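Local coordinates for Pyrimidine/purine nucleoside phosphorylase (Acinetobacter sp. ADP1, PDB 3HQX), which probably catalyses the phosphorolysis of diverse purine and pyrimidine nucleosides, releasing the free base and alpha-D-ribose 1-phosphate, at residues 7-12 with 29-34; 63-68 with 102-107. One frame throughout, in Å; residues are numbered along the deposited sequence.

Contact 1 of 2, residues 7-12 with 29-34; sequences AQFDHV and HTVQFE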
# COMPACT_ATOMS: atom_id res chain seq x y z
N ALA A 7 -11.20 6.95 -10.36
CA ALA A 7 -9.80 6.73 -10.09
C ALA A 7 -9.47 7.00 -8.61
O ALA A 7 -8.33 6.82 -8.22
CB ALA A 7 -8.93 7.62 -11.00
N GLN A 8 -10.45 7.46 -7.83
CA GLN A 8 -10.17 7.82 -6.44
C GLN A 8 -11.37 7.57 -5.58
O GLN A 8 -12.49 7.50 -6.06
CB GLN A 8 -9.75 9.29 -6.32
CG GLN A 8 -10.83 10.28 -6.68
CD GLN A 8 -10.29 11.64 -7.03
OE1 GLN A 8 -9.32 11.75 -7.80
NE2 GLN A 8 -10.88 12.68 -6.48
N PHE A 9 -11.12 7.48 -4.28
CA PHE A 9 -12.18 7.54 -3.27
C PHE A 9 -12.19 8.93 -2.67
O PHE A 9 -11.14 9.44 -2.39
CB PHE A 9 -11.88 6.54 -2.12
CG PHE A 9 -12.03 5.07 -2.52
CD1 PHE A 9 -13.17 4.61 -3.09
CD2 PHE A 9 -11.01 4.18 -2.26
CE1 PHE A 9 -13.29 3.24 -3.47
CE2 PHE A 9 -11.13 2.81 -2.62
CZ PHE A 9 -12.26 2.38 -3.21
N ASP A 10 -13.36 9.51 -2.50
CA ASP A 10 -13.47 10.84 -1.90
C ASP A 10 -14.20 10.74 -0.55
O ASP A 10 -15.08 9.88 -0.38
CB ASP A 10 -14.29 11.71 -2.82
CG ASP A 10 -13.55 12.09 -4.06
OD1 ASP A 10 -12.33 12.35 -3.93
OD2 ASP A 10 -14.21 12.12 -5.12
N HIS A 11 -13.89 11.65 0.37
CA HIS A 11 -14.57 11.76 1.65
C HIS A 11 -14.46 10.49 2.48
O HIS A 11 -15.46 10.02 3.09
CB HIS A 11 -16.05 12.07 1.40
CG HIS A 11 -16.26 13.26 0.53
ND1 HIS A 11 -15.82 14.51 0.89
CD2 HIS A 11 -16.83 13.39 -0.69
CE1 HIS A 11 -16.11 15.37 -0.07
NE2 HIS A 11 -16.72 14.72 -1.04
N VAL A 12 -13.26 9.94 2.51
CA VAL A 12 -13.04 8.68 3.25
C VAL A 12 -12.08 8.88 4.45
O VAL A 12 -11.31 9.83 4.52
CB VAL A 12 -12.58 7.53 2.35
CG1 VAL A 12 -13.63 7.15 1.36
CG2 VAL A 12 -11.17 7.86 1.69
N HIS A 29 -4.49 -1.32 2.78
CA HIS A 29 -5.03 -0.44 3.84
C HIS A 29 -6.55 -0.48 3.82
O HIS A 29 -7.17 -0.75 2.79
CB HIS A 29 -4.61 0.99 3.61
CG HIS A 29 -3.13 1.23 3.81
ND1 HIS A 29 -2.22 0.97 2.82
CD2 HIS A 29 -2.42 1.74 4.85
CE1 HIS A 29 -1.00 1.29 3.24
NE2 HIS A 29 -1.09 1.75 4.48
N THR A 30 -7.09 -0.24 5.00
CA THR A 30 -8.52 -0.14 5.20
C THR A 30 -8.98 1.25 4.91
O THR A 30 -8.44 2.21 5.41
CB THR A 30 -8.90 -0.49 6.62
OG1 THR A 30 -8.50 -1.84 6.86
CG2 THR A 30 -10.41 -0.36 6.84
N VAL A 31 -10.08 1.33 4.15
CA VAL A 31 -10.75 2.59 3.79
C VAL A 31 -12.21 2.53 4.30
O VAL A 31 -12.89 1.54 4.08
CB VAL A 31 -10.76 2.79 2.27
CG1 VAL A 31 -11.51 4.03 1.91
CG2 VAL A 31 -9.33 2.85 1.73
N GLN A 32 -12.63 3.55 5.03
CA GLN A 32 -13.96 3.60 5.66
C GLN A 32 -14.73 4.79 5.13
O GLN A 32 -14.23 5.92 5.03
CB GLN A 32 -13.86 3.70 7.18
CG GLN A 32 -13.14 2.50 7.73
CD GLN A 32 -12.68 2.60 9.18
OE1 GLN A 32 -12.20 3.65 9.66
NE2 GLN A 32 -12.79 1.47 9.89
N PHE A 33 -15.97 4.53 4.77
CA PHE A 33 -16.81 5.50 4.11
C PHE A 33 -17.76 6.19 5.10
O PHE A 33 -17.91 5.72 6.22
CB PHE A 33 -17.56 4.80 2.94
CG PHE A 33 -16.64 4.36 1.85
CD1 PHE A 33 -16.48 5.14 0.75
CD2 PHE A 33 -15.87 3.24 1.98
CE1 PHE A 33 -15.61 4.81 -0.18
CE2 PHE A 33 -14.98 2.91 1.01
CZ PHE A 33 -14.89 3.69 -0.08
N GLU A 34 -18.34 7.33 4.69
CA GLU A 34 -19.20 8.15 5.50
C GLU A 34 -20.42 7.39 6.02
O GLU A 34 -20.88 7.67 7.10
CB GLU A 34 -19.66 9.42 4.75
CG GLU A 34 -18.57 10.53 4.74
CD GLU A 34 -19.02 11.85 4.07
OE1 GLU A 34 -20.14 11.92 3.48
OE2 GLU A 34 -18.23 12.83 4.13
O HOH W 1 -17.47 8.41 2.11

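Contact 2 of 2, residues 63-68 with 102-107; sequences IISGEC and VLDYVC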
# COMPACT_ATOMS: atom_id res chain seq x y z
N ILE A 63 -10.49 -5.27 -9.90
CA ILE A 63 -9.14 -4.99 -10.35
C ILE A 63 -9.10 -3.55 -10.82
O ILE A 63 -9.82 -3.15 -11.73
CB ILE A 63 -8.69 -5.95 -11.47
CG1 ILE A 63 -8.78 -7.46 -11.04
CG2 ILE A 63 -7.24 -5.65 -11.88
CD1 ILE A 63 -8.24 -7.76 -9.62
N ILE A 64 -8.19 -2.81 -10.24
CA ILE A 64 -7.94 -1.40 -10.54
C ILE A 64 -6.82 -1.24 -11.63
O ILE A 64 -6.92 -0.36 -12.49
CB ILE A 64 -7.57 -0.59 -9.24
CG1 ILE A 64 -8.71 -0.55 -8.22
CG2 ILE A 64 -7.07 0.83 -9.61
CD1 ILE A 64 -10.06 -0.11 -8.75
N SER A 65 -5.77 -2.08 -11.53
CA SER A 65 -4.66 -2.11 -12.45
C SER A 65 -4.05 -3.48 -12.52
O SER A 65 -3.86 -4.13 -11.48
CB SER A 65 -3.63 -1.10 -12.02
OG SER A 65 -2.53 -1.04 -12.95
N GLY A 66 -3.72 -3.93 -13.73
CA GLY A 66 -3.04 -5.21 -13.88
C GLY A 66 -3.93 -6.31 -14.38
O GLY A 66 -5.04 -6.09 -14.93
N GLU A 67 -3.40 -7.50 -14.22
CA GLU A 67 -3.94 -8.73 -14.79
C GLU A 67 -3.68 -9.82 -13.78
O GLU A 67 -2.55 -9.92 -13.25
CB GLU A 67 -3.19 -9.09 -16.08
CG GLU A 67 -3.55 -10.47 -16.66
CD GLU A 67 -2.89 -10.71 -17.95
OE1 GLU A 67 -2.95 -9.85 -18.84
OE2 GLU A 67 -2.26 -11.78 -18.08
N CYS A 68 -4.69 -10.64 -13.50
CA CYS A 68 -4.48 -11.79 -12.58
C CYS A 68 -5.22 -13.00 -13.06
O CYS A 68 -6.13 -12.92 -13.86
CB CYS A 68 -4.90 -11.46 -11.12
SG CYS A 68 -6.61 -11.01 -10.94
N VAL A 102 2.58 -5.95 -10.95
CA VAL A 102 1.84 -5.27 -9.88
C VAL A 102 0.34 -5.31 -10.17
O VAL A 102 -0.09 -5.01 -11.29
CB VAL A 102 2.31 -3.83 -9.66
CG1 VAL A 102 1.41 -3.07 -8.67
CG2 VAL A 102 3.79 -3.85 -9.17
N LEU A 103 -0.41 -5.71 -9.16
CA LEU A 103 -1.86 -5.79 -9.24
C LEU A 103 -2.48 -4.89 -8.20
O LEU A 103 -2.27 -5.10 -6.98
CB LEU A 103 -2.35 -7.23 -8.98
CG LEU A 103 -3.82 -7.51 -9.20
CD1 LEU A 103 -4.14 -7.58 -10.73
CD2 LEU A 103 -4.32 -8.71 -8.39
N ASP A 104 -3.22 -3.86 -8.64
CA ASP A 104 -3.95 -3.02 -7.69
C ASP A 104 -5.38 -3.49 -7.65
O ASP A 104 -5.98 -3.76 -8.69
CB ASP A 104 -3.96 -1.55 -8.15
CG ASP A 104 -2.56 -0.92 -8.09
OD1 ASP A 104 -2.25 -0.27 -7.07
OD2 ASP A 104 -1.80 -1.04 -9.08
N TYR A 105 -5.94 -3.54 -6.46
CA TYR A 105 -7.32 -3.99 -6.29
C TYR A 105 -8.06 -3.20 -5.19
O TYR A 105 -7.45 -2.55 -4.32
CB TYR A 105 -7.38 -5.50 -6.00
CG TYR A 105 -6.84 -5.85 -4.64
CD1 TYR A 105 -7.66 -5.82 -3.52
CD2 TYR A 105 -5.51 -6.18 -4.46
CE1 TYR A 105 -7.18 -6.06 -2.26
CE2 TYR A 105 -5.01 -6.45 -3.18
CZ TYR A 105 -5.84 -6.37 -2.11
OH TYR A 105 -5.29 -6.66 -0.88
N VAL A 106 -9.40 -3.26 -5.29
CA VAL A 106 -10.27 -2.87 -4.17
C VAL A 106 -11.10 -4.12 -3.80
O VAL A 106 -11.71 -4.78 -4.67
CB VAL A 106 -11.19 -1.74 -4.57
CG1 VAL A 106 -12.18 -1.45 -3.44
CG2 VAL A 106 -10.37 -0.45 -4.85
N CYS A 107 -11.11 -4.42 -2.51
CA CYS A 107 -11.95 -5.46 -1.97
C CYS A 107 -13.15 -4.79 -1.34
O CYS A 107 -13.03 -4.03 -0.37
CB CYS A 107 -11.18 -6.30 -0.97
SG CYS A 107 -12.10 -7.72 -0.39
O HOH W 2 -0.17 -2.84 -12.82
O HOH W 3 -0.97 -7.41 -12.63

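Contact 1 of 2, residues 7-12 with 29-34
Val31 is the first residue of 29-34 to reach 7-12. With CG1 anti to its backbone N (chi1 177°), it presents that methyl to Val12, Val31 CG1 lying 3.7 Å from Val12 CB, and more loosely to the Phe9 ring. At Gln32 the backbone takes over: its O lies 3.5 Å from Val12 CA, a CA-H...O contact. Phe33 follows and makes the tightest packing. Val12 CG1 sits over one face of the Phe33 ring, near the rim, 3.4 Å from Phe33 CE1, a CH-pi arrangement. The same ring turns its edge to Phe9, and Phe33 CZ lies 3.6 Å from Phe9 CD1. The planes stand at 88° and the centroids 5.2 Å apart, so the pair is T-shaped, Phe9 giving the face. Lys39 adds a cation-pi contact to Phe33, and Lys16 of the second subunit one to Phe9. Glu34 ends the run through a water, which donates to His11 O at 2.8 Å and accepts from Glu34 N at 2.9 Å, while the extended Glu34 side chain passes His11 CB. The packing joins strand 8-10, just before the corner at His11, to the end of strand 26-32; Gln8, Phe9 and Val12 continue this cupin-family sheet into the second subunit.

Contact 2 of 2, residues 63-68 with 102-107
Ile64 can be traced outward from CB, which lies 3.6 Å from Asp104 O. CG1 is anti to its own carbonyl carbon and runs obliquely to Val106, Ile64 CG1 meeting Val106 CG2 at 3.8 Å and the tip, Ile64 CD1, staying on the same methyl. The other branch, Ile64 CG2, lies 4.2 Å from Asp104 CB. The backbone beneath is bonded to the same aspartate: Ile64 N donates to Asp104 O at 2.9 Å, from 36° above the carbonyl plane, and Ser65 N makes a weak second bond to that oxygen at 3.3 Å. Asp104 N donates to Ser65 O at 2.9 Å, on an in-plane lone pair. Asp104's carboxylate turns to the second subunit, forming a salt bridge with its Lys17 and a hydrogen bond with its Ser18. Gly66, whose backbone angles (phi 105°, psi -165°) would jam a CB against the preceding carbonyl O, carries the chain past Leu103, whose CD1 lies 3.6 Å from Glu67 N and whose CD2 packs on Cys68. One water joins Ser65 OG to Val102 O, and another accepts from Glu67 N. Ile64 and Ser65 facing the single Asp104 define a classic beta bulge, where the chain turns from one sheet of the cupin fold into the other.

Contact 2 is the more central, about 7 Å from the centre of the chain, and contact 1 the more peripheral, about 15 Å, measured centre to centre; only contact 1 includes exposed touching residues, His11 and Glu34. Their chemistry differs in kind: direct backbone hydrogen bonds join 63-68 to 102-107, whereas rings and valine methyls pack 7-12 on 29-34, and waters bridge both. Both reach the six-stranded sheet, through strands 26-32 and 103-109, but 63-68 also passes from strand 59-63 to 67-72 of the four-stranded sheet, so contact 2 alone joins both. Both touch the second subunit, and they meet directly, Phe9 CZ packing 3.8 Å from Val106 CG2, though their centres are about 17 Å apart.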